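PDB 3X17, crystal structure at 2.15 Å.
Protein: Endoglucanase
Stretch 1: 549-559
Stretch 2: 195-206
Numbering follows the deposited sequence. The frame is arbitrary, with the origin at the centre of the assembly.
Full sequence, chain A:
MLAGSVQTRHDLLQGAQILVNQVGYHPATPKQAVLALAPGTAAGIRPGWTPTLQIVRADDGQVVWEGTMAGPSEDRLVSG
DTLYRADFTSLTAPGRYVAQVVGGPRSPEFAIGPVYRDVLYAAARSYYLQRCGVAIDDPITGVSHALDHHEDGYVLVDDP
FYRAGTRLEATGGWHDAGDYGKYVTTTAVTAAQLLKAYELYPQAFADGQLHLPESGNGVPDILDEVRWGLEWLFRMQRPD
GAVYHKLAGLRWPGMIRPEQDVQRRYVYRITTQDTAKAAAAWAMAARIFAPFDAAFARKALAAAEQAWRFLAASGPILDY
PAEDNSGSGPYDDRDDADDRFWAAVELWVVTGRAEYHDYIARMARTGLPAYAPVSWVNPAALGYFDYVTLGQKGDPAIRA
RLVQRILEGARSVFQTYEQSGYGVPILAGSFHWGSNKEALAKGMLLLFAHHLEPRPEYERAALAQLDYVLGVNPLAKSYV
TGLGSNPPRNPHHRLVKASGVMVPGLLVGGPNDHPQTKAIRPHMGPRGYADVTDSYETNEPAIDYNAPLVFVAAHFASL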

ATOM      1  N   LEU A 549      -1.422  -2.372   1.988  1.00 29.17           N
ATOM      2  CA  LEU A 549      -2.697  -2.622   2.652  1.00 30.50           C
ATOM      3  C   LEU A 549      -3.263  -4.004   2.296  1.00 31.58           C
ATOM      4  O   LEU A 549      -3.699  -4.746   3.170  1.00 33.49           O
ATOM      5  CB  LEU A 549      -3.728  -1.504   2.374  1.00 29.63           C
ATOM      6  CG  LEU A 549      -5.145  -1.731   2.918  1.00 29.97           C
ATOM      7  CD1 LEU A 549      -5.169  -1.969   4.448  1.00 27.68           C
ATOM      8  CD2 LEU A 549      -6.122  -0.595   2.512  1.00 24.80           C
ATOM      9  N   VAL A 550      -3.324  -4.314   1.019  1.00 28.99           N
ATOM     10  CA  VAL A 550      -3.753  -5.639   0.588  1.00 31.48           C
ATOM     11  C   VAL A 550      -2.828  -6.718   1.185  1.00 34.28           C
ATOM     12  O   VAL A 550      -3.313  -7.740   1.646  1.00 32.68           O
ATOM     13  CB  VAL A 550      -3.754  -5.776  -0.966  1.00 31.51           C
ATOM     14  CG1 VAL A 550      -3.819  -7.266  -1.399  1.00 28.87           C
ATOM     15  CG2 VAL A 550      -4.924  -4.999  -1.567  1.00 31.11           C
ATOM     16  N   PHE A 551      -1.512  -6.458   1.238  1.00 35.06           N
ATOM     17  CA  PHE A 551      -0.581  -7.421   1.854  1.00 34.12           C
ATOM     18  C   PHE A 551      -0.865  -7.702   3.331  1.00 31.90           C
ATOM     19  O   PHE A 551      -1.067  -8.863   3.734  1.00 31.04           O
ATOM     20  CB  PHE A 551       0.881  -7.011   1.651  1.00 35.03           C
ATOM     21  CG  PHE A 551       1.877  -8.045   2.151  1.00 34.89           C
ATOM     22  CD1 PHE A 551       2.293  -8.049   3.474  1.00 32.47           C
ATOM     23  CD2 PHE A 551       2.362  -9.029   1.301  1.00 37.76           C
ATOM     24  CE1 PHE A 551       3.202  -8.991   3.935  1.00 35.66           C
ATOM     25  CE2 PHE A 551       3.256  -9.979   1.757  1.00 36.88           C
ATOM     26  CZ  PHE A 551       3.690  -9.950   3.073  1.00 41.90           C
ATOM     27  N   VAL A 552      -0.960  -6.644   4.126  1.00 29.60           N
ATOM     28  CA  VAL A 552      -1.111  -6.828   5.559  1.00 31.15           C
ATOM     29  C   VAL A 552      -2.495  -7.384   5.891  1.00 31.50           C
ATOM     30  O   VAL A 552      -2.621  -8.315   6.692  1.00 31.26           O
ATOM     31  CB  VAL A 552      -0.774  -5.544   6.369  1.00 31.33           C
ATOM     32  CG1 VAL A 552      -0.885  -5.815   7.859  1.00 29.80           C
ATOM     33  CG2 VAL A 552       0.644  -5.100   6.058  1.00 28.79           C
ATOM     34  N   ALA A 553      -3.496  -6.948   5.128  1.00 29.32           N
ATOM     35  CA  ALA A 553      -4.852  -7.404   5.329  1.00 30.06           C
ATOM     36  C   ALA A 553      -4.937  -8.898   5.000  1.00 31.71           C
ATOM     37  O   ALA A 553      -5.636  -9.666   5.703  1.00 29.24           O
ATOM     38  CB  ALA A 553      -5.813  -6.612   4.461  1.00 32.29           C
ATOM     39  N   ALA A 554      -4.239  -9.307   3.942  1.00 28.73           N
ATOM     40  CA  ALA A 554      -4.274 -10.715   3.534  1.00 31.59           C
ATOM     41  C   ALA A 554      -3.662 -11.636   4.612  1.00 32.25           C
ATOM     42  O   ALA A 554      -4.173 -12.726   4.864  1.00 33.65           O
ATOM     43  CB  ALA A 554      -3.580 -10.913   2.195  1.00 29.41           C
ATOM     44  N   HIS A 555      -2.604 -11.175   5.277  1.00 32.61           N
ATOM     45  CA  HIS A 555      -2.063 -11.899   6.418  1.00 32.98           C
ATOM     46  C   HIS A 555      -3.139 -12.197   7.478  1.00 34.27           C
ATOM     47  O   HIS A 555      -3.263 -13.322   7.960  1.00 34.93           O
ATOM     48  CB  HIS A 555      -0.892 -11.153   7.053  1.00 32.10           C
ATOM     49  CG  HIS A 555      -0.286 -11.886   8.219  1.00 37.92           C
ATOM     50  ND1 HIS A 555       0.795 -12.735   8.089  1.00 31.95           N
ATOM     51  CD2 HIS A 555      -0.660 -11.947   9.522  1.00 33.56           C
ATOM     52  CE1 HIS A 555       1.069 -13.275   9.264  1.00 34.54           C
ATOM     53  NE2 HIS A 555       0.202 -12.816  10.150  1.00 34.38           N
ATOM     54  N   PHE A 556      -3.940 -11.200   7.825  1.00 34.55           N
ATOM     55  CA  PHE A 556      -4.902 -11.398   8.882  1.00 37.13           C
ATOM     56  C   PHE A 556      -6.240 -11.975   8.416  1.00 39.18           C
ATOM     57  O   PHE A 556      -7.038 -12.417   9.237  1.00 42.52           O
ATOM     58  CB  PHE A 556      -5.060 -10.116   9.685  1.00 35.74           C
ATOM     59  CG  PHE A 556      -3.848  -9.783  10.513  1.00 38.40           C
ATOM     60  CD1 PHE A 556      -3.572 -10.500  11.663  1.00 36.66           C
ATOM     61  CD2 PHE A 556      -2.899  -8.881  10.054  1.00 32.98           C
ATOM     62  CE1 PHE A 556      -2.448 -10.214  12.424  1.00 38.82           C
ATOM     63  CE2 PHE A 556      -1.783  -8.587  10.804  1.00 38.58           C
ATOM     64  CZ  PHE A 556      -1.570  -9.246  12.019  1.00 36.62           C
ATOM     65  N   ALA A 557      -6.440 -12.079   7.106  1.00 41.19           N
ATOM     66  CA  ALA A 557      -7.640 -12.700   6.557  1.00 43.09           C
ATOM     67  C   ALA A 557      -7.454 -14.207   6.467  1.00 47.12           C
ATOM     68  O   ALA A 557      -8.412 -14.936   6.279  1.00 45.55           O
ATOM     69  CB  ALA A 557      -7.941 -12.158   5.176  1.00 41.31           C
ATOM     70  N   SER A 558      -6.229 -14.663   6.532  1.00 49.90           N
ATOM     71  CA  SER A 558      -6.020 -16.063   6.328  1.00 56.39           C
ATOM     72  C   SER A 558      -5.588 -16.823   7.580  1.00 60.84           C
ATOM     73  O   SER A 558      -5.853 -17.991   7.722  1.00 62.72           O
ATOM     74  CB  SER A 558      -5.041 -16.280   5.191  1.00 53.99           C
ATOM     75  OG  SER A 558      -3.867 -15.607   5.435  1.00 54.36           O
ATOM     76  N   LEU A 559      -4.917 -16.142   8.481  1.00 65.29           N
ATOM     77  CA  LEU A 559      -4.258 -16.805   9.567  1.00 68.74           C
ATOM     78  C   LEU A 559      -3.193 -17.702   8.969  1.00 70.84           C
ATOM     79  O   LEU A 559      -2.067 -17.769   9.458  1.00 73.36           O
ATOM     80  CB  LEU A 559      -5.243 -17.659  10.346  1.00 69.28           C
ATOM     81  CG  LEU A 559      -6.284 -16.939  11.179  1.00 68.87           C
ATOM     82  CD1 LEU A 559      -6.062 -15.452  11.191  1.00 66.50           C
ATOM     83  CD2 LEU A 559      -7.641 -17.327  10.663  1.00 63.89           C
TER
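Stretch 2, residues 195-206: LKAYELYPQAFA

Stretch 2 enters as the end of a helix, 195-200, running nearly parallel to the helix of stretch 1: their N-to-C directions differ by 13°, and the axes approach to 8.8 Å. The backbones come nearest at Ala197, whose CA lies 4.7 Å from the CA of Phe551.

Leu195 makes no contact. Lys196 lends mainly its backbone and the root of its side chain: its O lies 4.0 Å from Phe551 CE2, at the ring's edge, while its end leads away to a salt bridge with Glu199 (NZ to OE1, 2.7 Å). Ala197 fits between two larger neighbours, its CA 3.6 Å from Phe551 CD2 and its CB 4.2 Å from Val550 CG1. Tyr198 points away and Glu199 is out of reach. One turn on from Lys196, Leu200 brings CD1 to 3.8 Å from Phe551 CZ, again at the ring's edge.

Tyr201 leaves helical geometry (phi/psi -130/54) and becomes the anchor, covered more than any other residue of the contact. Its edge meets the face of Phe551, centroids 5.5 Å apart; its own face receives His555 CA, 3.7 Å from the ring centroid; and its OH hydrogen-bonds His555 ND1 at 2.7 Å. The rule is economical: one aromatic side chain packs along the helix and satisfies a polar group at its tip.

A short 3-10 segment, 202-204, then keeps the chain close. Pro202 points away. Gln203 reaches back, NE2 3.5 Å from Ser558 CB, and Ala204 sets its CB 4.0 Å from Ser558 CB and 4.3 Å from Ala557 CB, small against small. Phe205, extended in backbone, returns its ring to the helix, CZ lying 3.8 Å from Ala554 CB and 4.1 Å from Val550 CG1. Ala206 is beyond reach.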

ATOM      1  N   LEU A 195       1.396  -9.440  -5.867  1.00 27.38           N
ATOM      2  CA  LEU A 195       1.825 -10.785  -6.217  1.00 30.35           C
ATOM      3  C   LEU A 195       2.322 -11.497  -4.963  1.00 30.20           C
ATOM      4  O   LEU A 195       2.043 -12.680  -4.751  1.00 31.67           O
ATOM      5  CB  LEU A 195       2.953 -10.753  -7.260  1.00 29.34           C
ATOM      6  CG  LEU A 195       2.530 -10.680  -8.731  1.00 33.04           C
ATOM      7  CD1 LEU A 195       3.775 -10.440  -9.578  1.00 22.63           C
ATOM      8  CD2 LEU A 195       1.822 -11.961  -9.196  1.00 29.12           C
ATOM      9  N   LYS A 196       3.055 -10.763  -4.133  1.00 30.61           N
ATOM     10  CA  LYS A 196       3.659 -11.331  -2.927  1.00 30.50           C
ATOM     11  C   LYS A 196       2.587 -11.652  -1.904  1.00 29.99           C
ATOM     12  O   LYS A 196       2.710 -12.620  -1.162  1.00 31.11           O
ATOM     13  CB  LYS A 196       4.650 -10.317  -2.340  1.00 31.22           C
ATOM     14  CG  LYS A 196       5.693 -10.910  -1.447  1.00 36.75           C
ATOM     15  CD  LYS A 196       6.491 -12.002  -2.161  1.00 37.90           C
ATOM     16  CE  LYS A 196       7.056 -12.963  -1.112  1.00 33.73           C
ATOM     17  NZ  LYS A 196       7.582 -14.198  -1.777  1.00 35.11           N
ATOM     18  N   ALA A 197       1.594 -10.767  -1.780  1.00 29.98           N
ATOM     19  CA  ALA A 197       0.420 -11.058  -0.974  1.00 30.24           C
ATOM     20  C   ALA A 197      -0.175 -12.411  -1.379  1.00 31.77           C
ATOM     21  O   ALA A 197      -0.567 -13.205  -0.520  1.00 31.97           O
ATOM     22  CB  ALA A 197      -0.628  -9.965  -1.124  1.00 30.15           C
ATOM     23  N   TYR A 198      -0.370 -12.601  -2.677  1.00 29.89           N
ATOM     24  CA  TYR A 198      -0.982 -13.820  -3.131  1.00 32.93           C
ATOM     25  C   TYR A 198      -0.079 -15.012  -2.866  1.00 31.64           C
ATOM     26  O   TYR A 198      -0.527 -16.026  -2.363  1.00 33.56           O
ATOM     27  CB  TYR A 198      -1.361 -13.784  -4.609  1.00 32.22           C
ATOM     28  CG  TYR A 198      -1.789 -15.168  -5.090  1.00 34.36           C
ATOM     29  CD1 TYR A 198      -3.087 -15.642  -4.840  1.00 35.44           C
ATOM     30  CD2 TYR A 198      -0.858 -16.055  -5.621  1.00 33.94           C
ATOM     31  CE1 TYR A 198      -3.471 -16.920  -5.229  1.00 35.59           C
ATOM     32  CE2 TYR A 198      -1.217 -17.363  -5.953  1.00 39.08           C
ATOM     33  CZ  TYR A 198      -2.515 -17.782  -5.749  1.00 35.63           C
ATOM     34  OH  TYR A 198      -2.857 -19.047  -6.098  1.00 41.26           O
ATOM     35  N   GLU A 199       1.203 -14.863  -3.162  1.00 32.28           N
ATOM     36  CA  GLU A 199       2.174 -15.938  -2.986  1.00 30.61           C
ATOM     37  C   GLU A 199       2.247 -16.437  -1.538  1.00 32.46           C
ATOM     38  O   GLU A 199       2.338 -17.624  -1.294  1.00 33.53           O
ATOM     39  CB  GLU A 199       3.564 -15.453  -3.418  1.00 31.26           C
ATOM     40  CG  GLU A 199       4.601 -16.566  -3.520  1.00 32.13           C
ATOM     41  CD  GLU A 199       5.822 -16.123  -4.283  1.00 33.33           C
ATOM     42  OE1 GLU A 199       6.324 -14.999  -4.026  1.00 33.57           O
ATOM     43  OE2 GLU A 199       6.308 -16.908  -5.128  1.00 35.76           O
ATOM     44  N   LEU A 200       2.276 -15.514  -0.590  1.00 32.38           N
ATOM     45  CA  LEU A 200       2.355 -15.863   0.821  1.00 32.96           C
ATOM     46  C   LEU A 200       1.000 -16.269   1.399  1.00 31.73           C
ATOM     47  O   LEU A 200       0.948 -17.137   2.248  1.00 31.31           O
ATOM     48  CB  LEU A 200       2.976 -14.713   1.646  1.00 33.44           C
ATOM     49  CG  LEU A 200       4.492 -14.610   1.479  1.00 38.99           C
ATOM     50  CD1 LEU A 200       5.048 -13.342   2.167  1.00 39.87           C
ATOM     51  CD2 LEU A 200       5.188 -15.925   1.987  1.00 38.32           C
ATOM     52  N   TYR A 201      -0.092 -15.736   0.866  1.00 30.03           N
ATOM     53  CA  TYR A 201      -1.413 -16.017   1.438  1.00 29.40           C
ATOM     54  C   TYR A 201      -2.450 -16.462   0.405  1.00 29.93           C
ATOM     55  O   TYR A 201      -3.534 -15.892   0.327  1.00 32.33           O
ATOM     56  CB  TYR A 201      -1.920 -14.784   2.197  1.00 29.92           C
ATOM     57  CG  TYR A 201      -0.876 -14.174   3.127  1.00 30.89           C
ATOM     58  CD1 TYR A 201      -0.438 -14.855   4.249  1.00 33.99           C
ATOM     59  CD2 TYR A 201      -0.324 -12.926   2.868  1.00 31.86           C
ATOM     60  CE1 TYR A 201       0.525 -14.311   5.089  1.00 37.85           C
ATOM     61  CE2 TYR A 201       0.604 -12.358   3.711  1.00 29.12           C
ATOM     62  CZ  TYR A 201       1.040 -13.054   4.809  1.00 36.79           C
ATOM     63  OH  TYR A 201       1.965 -12.488   5.649  1.00 34.27           O
ATOM     64  N   PRO A 202      -2.135 -17.504  -0.374  1.00 31.59           N
ATOM     65  CA  PRO A 202      -2.991 -17.930  -1.494  1.00 33.75           C
ATOM     66  C   PRO A 202      -4.391 -18.327  -1.037  1.00 37.28           C
ATOM     67  O   PRO A 202      -5.358 -18.230  -1.812  1.00 37.24           O
ATOM     68  CB  PRO A 202      -2.251 -19.149  -2.081  1.00 34.50           C
ATOM     69  CG  PRO A 202      -1.370 -19.667  -0.954  1.00 35.00           C
ATOM     70  CD  PRO A 202      -0.990 -18.407  -0.146  1.00 30.36           C
ATOM     71  N   GLN A 203      -4.513 -18.743   0.225  1.00 36.93           N
ATOM     72  CA  GLN A 203      -5.800 -19.215   0.736  1.00 39.85           C
ATOM     73  C   GLN A 203      -6.762 -18.041   1.015  1.00 38.69           C
ATOM     74  O   GLN A 203      -7.986 -18.222   1.029  1.00 36.55           O
ATOM     75  CB  GLN A 203      -5.624 -20.134   1.971  1.00 41.17           C
ATOM     76  CG  GLN A 203      -4.989 -19.468   3.207  1.00 48.62           C
ATOM     77  CD  GLN A 203      -3.480 -19.162   3.051  1.00 52.90           C
ATOM     78  OE1 GLN A 203      -2.910 -19.289   1.970  1.00 54.42           O
ATOM     79  NE2 GLN A 203      -2.838 -18.783   4.151  1.00 55.34           N
ATOM     80  N   ALA A 204      -6.224 -16.819   1.072  1.00 37.42           N
ATOM     81  CA  ALA A 204      -7.100 -15.640   1.139  1.00 36.32           C
ATOM     82  C   ALA A 204      -7.663 -15.196  -0.223  1.00 34.82           C
ATOM     83  O   ALA A 204      -8.563 -14.375  -0.289  1.00 33.02           O
ATOM     84  CB  ALA A 204      -6.417 -14.494   1.854  1.00 37.09           C
ATOM     85  N   PHE A 205      -7.238 -15.837  -1.301  1.00 36.25           N
ATOM     86  CA  PHE A 205      -7.523 -15.312  -2.639  1.00 36.58           C
ATOM     87  C   PHE A 205      -8.111 -16.381  -3.572  1.00 38.72           C
ATOM     88  O   PHE A 205      -7.374 -17.225  -4.091  1.00 42.82           O
ATOM     89  CB  PHE A 205      -6.228 -14.789  -3.268  1.00 34.15           C
ATOM     90  CG  PHE A 205      -5.665 -13.576  -2.599  1.00 32.11           C
ATOM     91  CD1 PHE A 205      -6.228 -12.331  -2.804  1.00 32.31           C
ATOM     92  CD2 PHE A 205      -4.492 -13.664  -1.863  1.00 34.38           C
ATOM     93  CE1 PHE A 205      -5.662 -11.187  -2.227  1.00 35.57           C
ATOM     94  CE2 PHE A 205      -3.931 -12.538  -1.282  1.00 33.14           C
ATOM     95  CZ  PHE A 205      -4.486 -11.298  -1.512  1.00 32.79           C
ATOM     96  N   ALA A 206      -9.379 -16.244  -3.932  1.00 38.32           N
ATOM     97  CA  ALA A 206     -10.001 -17.213  -4.823  1.00 37.07           C
ATOM     98  C   ALA A 206     -10.375 -16.647  -6.198  1.00 35.12           C
ATOM     99  O   ALA A 206     -10.605 -15.450  -6.350  1.00 32.39           O
ATOM    100  CB  ALA A 206     -11.233 -17.865  -4.132  1.00 36.73           C
TER